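Local structure of fructose transport system repressor FruR (3O74) at residues P120-L132 against Y149-F161. The protein acts as a dual transcriptional regulator of the LacI family, probably by binding DNA, with fructose 1-phosphate as its preferred effector. Numbering follows the deposited sequence.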
ATOM      1  N   PRO B 120     -15.543  -3.251 -30.285  1.00 62.56           N
ATOM      2  CA  PRO B 120     -16.493  -2.543 -29.422  1.00 58.99           C
ATOM      3  C   PRO B 120     -17.199  -1.417 -30.171  1.00 56.29           C
ATOM      4  O   PRO B 120     -16.615  -0.803 -31.064  1.00 56.77           O
ATOM      5  CB  PRO B 120     -15.601  -1.971 -28.316  1.00 56.03           C
ATOM      6  CG  PRO B 120     -14.255  -1.866 -28.932  1.00 56.12           C
ATOM      7  CD  PRO B 120     -14.146  -3.023 -29.875  1.00 59.64           C
ATOM      8  N   ARG B 121     -18.451  -1.164 -29.811  1.00 54.33           N
ATOM      9  CA  ARG B 121     -19.236  -0.109 -30.438  1.00 57.67           C
ATOM     10  C   ARG B 121     -18.909   1.234 -29.791  1.00 46.51           C
ATOM     11  O   ARG B 121     -19.078   2.293 -30.397  1.00 46.57           O
ATOM     12  CB  ARG B 121     -20.727  -0.423 -30.313  1.00 68.31           C
ATOM     13  CG  ARG B 121     -21.583   0.092 -31.456  1.00 79.95           C
ATOM     14  CD  ARG B 121     -22.015   1.530 -31.240  1.00 87.28           C
ATOM     15  NE  ARG B 121     -21.275   2.468 -32.078  1.00 91.31           N
ATOM     16  CZ  ARG B 121     -21.711   3.683 -32.389  1.00 96.21           C
ATOM     17  NH1 ARG B 121     -22.886   4.098 -31.934  1.00100.35           N
ATOM     18  NH2 ARG B 121     -20.982   4.482 -33.158  1.00 94.25           N
ATOM     19  N   SER B 122     -18.426   1.172 -28.556  1.00 42.30           N
ATOM     20  CA  SER B 122     -18.067   2.362 -27.802  1.00 41.09           C
ATOM     21  C   SER B 122     -16.889   2.052 -26.894  1.00 34.99           C
ATOM     22  O   SER B 122     -16.787   0.957 -26.343  1.00 37.03           O
ATOM     23  CB  SER B 122     -19.253   2.844 -26.964  1.00 44.62           C
ATOM     24  OG  SER B 122     -19.662   1.848 -26.041  1.00 44.36           O
ATOM     25  N   ILE B 123     -15.996   3.021 -26.746  1.00 38.43           N
ATOM     26  CA  ILE B 123     -14.842   2.858 -25.874  1.00 36.85           C
ATOM     27  C   ILE B 123     -14.586   4.151 -25.117  1.00 39.11           C
ATOM     28  O   ILE B 123     -14.775   5.242 -25.654  1.00 38.47           O
ATOM     29  CB  ILE B 123     -13.579   2.455 -26.668  1.00 36.86           C
ATOM     30  CG1 ILE B 123     -12.426   2.138 -25.716  1.00 37.68           C
ATOM     31  CG2 ILE B 123     -13.186   3.545 -27.659  1.00 40.88           C
ATOM     32  CD1 ILE B 123     -11.252   1.450 -26.383  1.00 38.29           C
ATOM     33  N   ALA B 124     -14.163   4.029 -23.865  1.00 32.60           N
ATOM     34  CA  ALA B 124     -13.943   5.207 -23.046  1.00 34.76           C
ATOM     35  C   ALA B 124     -12.610   5.147 -22.321  1.00 31.19           C
ATOM     36  O   ALA B 124     -12.061   4.072 -22.077  1.00 27.73           O
ATOM     37  CB  ALA B 124     -15.078   5.384 -22.052  1.00 38.17           C
ATOM     38  N   LEU B 125     -12.096   6.326 -21.995  1.00 28.68           N
ATOM     39  CA  LEU B 125     -10.914   6.456 -21.166  1.00 27.87           C
ATOM     40  C   LEU B 125     -11.308   7.179 -19.886  1.00 28.09           C
ATOM     41  O   LEU B 125     -11.932   8.241 -19.927  1.00 28.32           O
ATOM     42  CB  LEU B 125      -9.837   7.257 -21.891  1.00 29.96           C
ATOM     43  CG  LEU B 125      -8.635   7.619 -21.024  1.00 30.76           C
ATOM     44  CD1 LEU B 125      -7.651   6.460 -20.963  1.00 29.02           C
ATOM     45  CD2 LEU B 125      -7.963   8.876 -21.561  1.00 35.90           C
ATOM     46  N   ILE B 126     -10.960   6.592 -18.751  1.00 22.49           N
ATOM     47  CA  ILE B 126     -11.167   7.246 -17.473  1.00 22.66           C
ATOM     48  C   ILE B 126      -9.808   7.517 -16.842  1.00 24.30           C
ATOM     49  O   ILE B 126      -9.030   6.597 -16.600  1.00 22.63           O
ATOM     50  CB  ILE B 126     -12.036   6.394 -16.541  1.00 22.01           C
ATOM     51  CG1 ILE B 126     -13.512   6.511 -16.938  1.00 23.78           C
ATOM     52  CG2 ILE B 126     -11.847   6.818 -15.083  1.00 23.89           C
ATOM     53  CD1 ILE B 126     -14.453   5.655 -16.096  1.00 30.80           C
ATOM     54  N   GLY B 127      -9.534   8.789 -16.585  1.00 23.78           N
ATOM     55  CA  GLY B 127      -8.258   9.203 -16.045  1.00 26.41           C
ATOM     56  C   GLY B 127      -8.441  10.345 -15.067  1.00 24.95           C
ATOM     57  O   GLY B 127      -9.560  10.658 -14.684  1.00 24.59           O
ATOM     58  N   ALA B 128      -7.340  10.970 -14.671  1.00 20.96           N
ATOM     59  CA  ALA B 128      -7.376  12.037 -13.679  1.00 22.68           C
ATOM     60  C   ALA B 128      -6.114  12.874 -13.789  1.00 22.75           C
ATOM     61  O   ALA B 128      -5.114  12.423 -14.346  1.00 28.08           O
ATOM     62  CB  ALA B 128      -7.512  11.460 -12.272  1.00 23.40           C
ATOM     63  N   ARG B 129      -6.167  14.092 -13.261  1.00 24.01           N
ATOM     64  CA  ARG B 129      -5.024  14.998 -13.312  1.00 28.10           C
ATOM     65  C   ARG B 129      -4.497  15.129 -14.733  1.00 21.86           C
ATOM     66  O   ARG B 129      -3.335  14.827 -14.988  1.00 25.39           O
ATOM     67  CB  ARG B 129      -3.908  14.490 -12.400  1.00 26.01           C
ATOM     68  CG  ARG B 129      -4.317  14.357 -10.948  1.00 34.38           C
ATOM     69  CD  ARG B 129      -4.899  15.664 -10.449  1.00 45.03           C
ATOM     70  NE  ARG B 129      -4.395  16.013  -9.126  1.00 48.91           N
ATOM     71  CZ  ARG B 129      -3.167  16.464  -8.896  1.00 51.14           C
ATOM     72  NH1 ARG B 129      -2.314  16.610  -9.900  1.00 52.66           N
ATOM     73  NH2 ARG B 129      -2.787  16.761  -7.662  1.00 51.28           N
ATOM     74  N   PRO B 130      -5.353  15.587 -15.664  1.00 25.61           N
ATOM     75  CA  PRO B 130      -5.007  15.657 -17.089  1.00 26.60           C
ATOM     76  C   PRO B 130      -3.781  16.528 -17.375  1.00 28.97           C
ATOM     77  O   PRO B 130      -3.132  16.352 -18.409  1.00 29.08           O
ATOM     78  CB  PRO B 130      -6.264  16.271 -17.726  1.00 29.17           C
ATOM     79  CG  PRO B 130      -6.957  16.973 -16.610  1.00 29.15           C
ATOM     80  CD  PRO B 130      -6.686  16.150 -15.392  1.00 25.38           C
ATOM     81  N   GLU B 131      -3.470  17.452 -16.474  1.00 30.27           N
ATOM     82  CA  GLU B 131      -2.344  18.361 -16.682  1.00 36.94           C
ATOM     83  C   GLU B 131      -0.991  17.650 -16.590  1.00 35.75           C
ATOM     84  O   GLU B 131      -0.021  18.069 -17.222  1.00 30.29           O
ATOM     85  CB  GLU B 131      -2.401  19.538 -15.700  1.00 44.04           C
ATOM     86  CG  GLU B 131      -2.025  19.197 -14.256  1.00 49.10           C
ATOM     87  CD  GLU B 131      -3.175  18.600 -13.463  1.00 52.02           C
ATOM     88  OE1 GLU B 131      -4.236  18.311 -14.059  1.00 50.97           O
ATOM     89  OE2 GLU B 131      -3.017  18.420 -12.239  1.00 52.81           O
ATOM     90  N   LEU B 132      -0.933  16.571 -15.811  1.00 31.03           N
ATOM     91  CA  LEU B 132       0.314  15.835 -15.612  1.00 27.56           C
ATOM     92  C   LEU B 132       0.821  15.184 -16.895  1.00 28.65           C
ATOM     93  O   LEU B 132       0.034  14.759 -17.738  1.00 27.20           O
ATOM     94  CB  LEU B 132       0.146  14.761 -14.531  1.00 29.47           C
ATOM     95  CG  LEU B 132      -0.207  15.214 -13.118  1.00 34.28           C
ATOM     96  CD1 LEU B 132      -0.278  14.011 -12.189  1.00 29.31           C
ATOM     97  CD2 LEU B 132       0.808  16.226 -12.615  1.00 39.20           C
ATOM     98  N   TYR B 149     -10.707   4.138 -35.932  1.00 51.19           N
ATOM     99  CA  TYR B 149     -11.873   3.675 -35.180  1.00 45.39           C
ATOM    100  C   TYR B 149     -13.100   4.532 -35.492  1.00 46.67           C
ATOM    101  O   TYR B 149     -13.024   5.761 -35.510  1.00 47.07           O
ATOM    102  CB  TYR B 149     -11.586   3.682 -33.673  1.00 44.66           C
ATOM    103  CG  TYR B 149     -12.707   3.124 -32.818  1.00 45.73           C
ATOM    104  CD1 TYR B 149     -12.954   1.758 -32.765  1.00 47.74           C
ATOM    105  CD2 TYR B 149     -13.505   3.962 -32.048  1.00 47.78           C
ATOM    106  CE1 TYR B 149     -13.975   1.243 -31.977  1.00 51.17           C
ATOM    107  CE2 TYR B 149     -14.524   3.457 -31.256  1.00 43.91           C
ATOM    108  CZ  TYR B 149     -14.755   2.097 -31.225  1.00 49.00           C
ATOM    109  OH  TYR B 149     -15.768   1.593 -30.440  1.00 49.14           O
ATOM    110  N   THR B 150     -14.231   3.875 -35.723  1.00 54.55           N
ATOM    111  CA  THR B 150     -15.440   4.567 -36.159  1.00 62.50           C
ATOM    112  C   THR B 150     -16.552   4.588 -35.104  1.00 64.56           C
ATOM    113  O   THR B 150     -17.623   5.156 -35.337  1.00 64.76           O
ATOM    114  CB  THR B 150     -15.990   3.945 -37.454  1.00 65.12           C
ATOM    115  OG1 THR B 150     -16.352   2.580 -37.213  1.00 65.57           O
ATOM    116  CG2 THR B 150     -14.939   4.002 -38.557  1.00 62.76           C
ATOM    117  N   GLY B 151     -16.296   3.971 -33.952  1.00 58.73           N
ATOM    118  CA  GLY B 151     -17.284   3.893 -32.887  1.00 55.03           C
ATOM    119  C   GLY B 151     -17.373   5.140 -32.023  1.00 51.79           C
ATOM    120  O   GLY B 151     -16.802   6.180 -32.353  1.00 48.43           O
ATOM    121  N   GLU B 152     -18.112   5.037 -30.919  1.00 48.34           N
ATOM    122  CA  GLU B 152     -18.221   6.129 -29.958  1.00 47.17           C
ATOM    123  C   GLU B 152     -16.992   6.146 -29.057  1.00 40.65           C
ATOM    124  O   GLU B 152     -16.609   5.118 -28.505  1.00 39.03           O
ATOM    125  CB  GLU B 152     -19.466   5.958 -29.086  1.00 56.04           C
ATOM    126  CG  GLU B 152     -20.730   5.540 -29.823  1.00 67.27           C
ATOM    127  CD  GLU B 152     -21.436   6.702 -30.496  1.00 79.50           C
ATOM    128  OE1 GLU B 152     -22.616   6.539 -30.875  1.00 86.20           O
ATOM    129  OE2 GLU B 152     -20.820   7.777 -30.641  1.00 81.69           O
ATOM    130  N   VAL B 153     -16.378   7.315 -28.906  1.00 35.70           N
ATOM    131  CA  VAL B 153     -15.249   7.463 -27.988  1.00 38.84           C
ATOM    132  C   VAL B 153     -15.526   8.552 -26.963  1.00 39.36           C
ATOM    133  O   VAL B 153     -15.969   9.647 -27.311  1.00 43.55           O
ATOM    134  CB  VAL B 153     -13.943   7.795 -28.726  1.00 42.00           C
ATOM    135  CG1 VAL B 153     -12.792   7.952 -27.732  1.00 40.08           C
ATOM    136  CG2 VAL B 153     -13.626   6.718 -29.746  1.00 47.17           C
ATOM    137  N   ARG B 154     -15.267   8.245 -25.696  1.00 32.97           N
ATOM    138  CA  ARG B 154     -15.439   9.223 -24.634  1.00 34.48           C
ATOM    139  C   ARG B 154     -14.188   9.265 -23.776  1.00 30.57           C
ATOM    140  O   ARG B 154     -13.568   8.234 -23.518  1.00 31.16           O
ATOM    141  CB  ARG B 154     -16.649   8.873 -23.769  1.00 36.42           C
ATOM    142  CG  ARG B 154     -17.980   8.907 -24.499  1.00 40.90           C
ATOM    143  CD  ARG B 154     -18.425  10.328 -24.804  1.00 45.62           C
ATOM    144  NE  ARG B 154     -19.790  10.355 -25.320  1.00 49.49           N
ATOM    145  CZ  ARG B 154     -20.119  10.082 -26.578  1.00 53.28           C
ATOM    146  NH1 ARG B 154     -19.178   9.758 -27.457  1.00 53.91           N
ATOM    147  NH2 ARG B 154     -21.389  10.128 -26.960  1.00 50.29           N
ATOM    148  N   ARG B 155     -13.815  10.463 -23.345  1.00 29.98           N
ATOM    149  CA  ARG B 155     -12.680  10.627 -22.450  1.00 35.93           C
ATOM    150  C   ARG B 155     -13.116  11.422 -21.232  1.00 37.14           C
ATOM    151  O   ARG B 155     -13.635  12.534 -21.357  1.00 37.10           O
ATOM    152  CB  ARG B 155     -11.528  11.338 -23.162  1.00 41.52           C
ATOM    153  CG  ARG B 155     -11.000  10.592 -24.372  1.00 45.04           C
ATOM    154  CD  ARG B 155     -10.165  11.502 -25.251  1.00 46.97           C
ATOM    155  NE  ARG B 155      -9.766  10.852 -26.495  1.00 45.73           N
ATOM    156  CZ  ARG B 155     -10.499  10.841 -27.605  1.00 47.50           C
ATOM    157  NH1 ARG B 155     -11.681  11.443 -27.632  1.00 41.13           N
ATOM    158  NH2 ARG B 155     -10.050  10.224 -28.689  1.00 46.78           N
ATOM    159  N   TYR B 156     -12.912  10.840 -20.056  1.00 27.44           N
ATOM    160  CA  TYR B 156     -13.266  11.494 -18.807  1.00 28.69           C
ATOM    161  C   TYR B 156     -12.054  11.529 -17.902  1.00 29.90           C
ATOM    162  O   TYR B 156     -11.540  10.486 -17.502  1.00 33.31           O
ATOM    163  CB  TYR B 156     -14.407  10.746 -18.112  1.00 29.03           C
ATOM    164  CG  TYR B 156     -15.743  10.948 -18.777  1.00 37.97           C
ATOM    165  CD1 TYR B 156     -16.615  11.935 -18.339  1.00 43.42           C
ATOM    166  CD2 TYR B 156     -16.128  10.166 -19.856  1.00 42.91           C
ATOM    167  CE1 TYR B 156     -17.840  12.130 -18.951  1.00 49.34           C
ATOM    168  CE2 TYR B 156     -17.348  10.353 -20.474  1.00 46.66           C
ATOM    169  CZ  TYR B 156     -18.199  11.335 -20.018  1.00 52.62           C
ATOM    170  OH  TYR B 156     -19.415  11.524 -20.633  1.00 64.80           O
ATOM    171  N   GLN B 157     -11.598  12.732 -17.579  1.00 28.22           N
ATOM    172  CA  GLN B 157     -10.407  12.888 -16.760  1.00 31.53           C
ATOM    173  C   GLN B 157     -10.709  13.755 -15.548  1.00 34.81           C
ATOM    174  O   GLN B 157     -10.919  14.961 -15.663  1.00 39.56           O
ATOM    175  CB  GLN B 157      -9.259  13.454 -17.593  1.00 32.25           C
ATOM    176  CG  GLN B 157      -8.778  12.491 -18.666  1.00 35.13           C
ATOM    177  CD  GLN B 157      -7.716  13.086 -19.561  1.00 40.28           C
ATOM    178  OE1 GLN B 157      -8.023  13.759 -20.546  1.00 42.61           O
ATOM    179  NE2 GLN B 157      -6.455  12.837 -19.229  1.00 40.81           N
ATOM    180  N   GLY B 158     -10.741  13.113 -14.386  1.00 25.88           N
ATOM    181  CA  GLY B 158     -11.143  13.758 -13.152  1.00 30.10           C
ATOM    182  C   GLY B 158     -10.062  14.552 -12.444  1.00 30.87           C
ATOM    183  O   GLY B 158      -9.003  14.845 -13.005  1.00 28.80           O
ATOM    184  N   GLU B 159     -10.343  14.885 -11.190  1.00 27.40           N
ATOM    185  CA  GLU B 159      -9.524  15.810 -10.416  1.00 35.00           C
ATOM    186  C   GLU B 159      -8.488  15.119  -9.529  1.00 36.25           C
ATOM    187  O   GLU B 159      -7.591  15.775  -8.999  1.00 38.56           O
ATOM    188  CB  GLU B 159     -10.424  16.707  -9.557  1.00 43.32           C
ATOM    189  CG  GLU B 159     -11.144  15.979  -8.427  1.00 55.66           C
ATOM    190  CD  GLU B 159     -12.208  15.009  -8.916  1.00 66.01           C
ATOM    191  OE1 GLU B 159     -12.746  15.203 -10.028  1.00 63.85           O
ATOM    192  OE2 GLU B 159     -12.512  14.050  -8.176  1.00 73.87           O
ATOM    193  N   ALA B 160      -8.611  13.805  -9.363  1.00 29.34           N
ATOM    194  CA  ALA B 160      -7.703  13.073  -8.487  1.00 27.72           C
ATOM    195  C   ALA B 160      -7.625  11.586  -8.824  1.00 24.68           C
ATOM    196  O   ALA B 160      -8.585  10.999  -9.325  1.00 21.48           O
ATOM    197  CB  ALA B 160      -8.116  13.262  -7.029  1.00 30.86           C
ATOM    198  N   PHE B 161      -6.472  10.985  -8.553  1.00 21.49           N
ATOM    199  CA  PHE B 161      -6.335   9.539  -8.643  1.00 19.50           C
ATOM    200  C   PHE B 161      -6.897   8.918  -7.370  1.00 25.26           C
ATOM    201  O   PHE B 161      -6.152   8.561  -6.457  1.00 23.24           O
ATOM    202  CB  PHE B 161      -4.875   9.136  -8.831  1.00 16.56           C
ATOM    203  CG  PHE B 161      -4.300   9.531 -10.168  1.00 22.85           C
ATOM    204  CD1 PHE B 161      -4.680   8.865 -11.325  1.00 21.31           C
ATOM    205  CD2 PHE B 161      -3.371  10.555 -10.264  1.00 18.46           C
ATOM    206  CE1 PHE B 161      -4.148   9.219 -12.556  1.00 19.10           C
ATOM    207  CE2 PHE B 161      -2.834  10.914 -11.489  1.00 20.55           C
ATOM    208  CZ  PHE B 161      -3.222  10.245 -12.638  1.00 23.94           C
TER
HETATM  209  O   HOH W   1      -4.119  14.089 -20.191  1.00 33.91           O
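Ile123 and Leu125 on strand 122-128 pair in parallel with Val153 and Arg155 on strand 152-158, the outermost strand at this end of the sheet. An alternating ladder of backbone hydrogen bonds runs from Arg121 to Arg129; its straightest rung is Tyr156 N to Leu125 O, 2.8 Å at 174°. Helix 133-144 makes the crossover of this beta-alpha-beta unit and covers Ile123 and Leu125, while Ala124 lies on the other face against helix 163-177.

Side chains pack closely across the strands at both ends of the ladder. Tyr149, with CG anti to the backbone N (chi1 -176°), reaches back to Pro120, where its OH donates to Pro120 O at 2.6 Å from well above the carbonyl plane. Its CE2 meets CG2 of Ile123, and that methyl also lies 3.8 Å from CG2 of Val153, the two branched side chains pointing the same way. At the C-terminal end, the CB of Ala128 sits over one face of the Phe161 ring, 4.2 Å from its centroid, a CH-pi contact. Leu132 CD1 comes to the edge of that ring, and the aliphatic CG of Arg129 lies 3.8 Å from Phe161 CE2.

The solvent-facing parts of the contact are looser and polar. Glu152 CG rests over the centre of the Arg121 guanidinium, and OE1 takes a weak, bent bond from Arg121 NH1 (2.7 Å, 115°) within a salt bridge. A water accepts from Gln157 NE2 (2.8 Å) and donates to Pro130 O, and the end of Arg155 leads away from strand 122-128 to a salt bridge with Asp143 of helix 133-144.

The regular backbone ladder sets the parallel register of this edge strand, flanked at its ends by the tyrosine bond and apolar contacts, whereas the surface ion pair, with its poor angle and poorly ordered arginine, probably adds little.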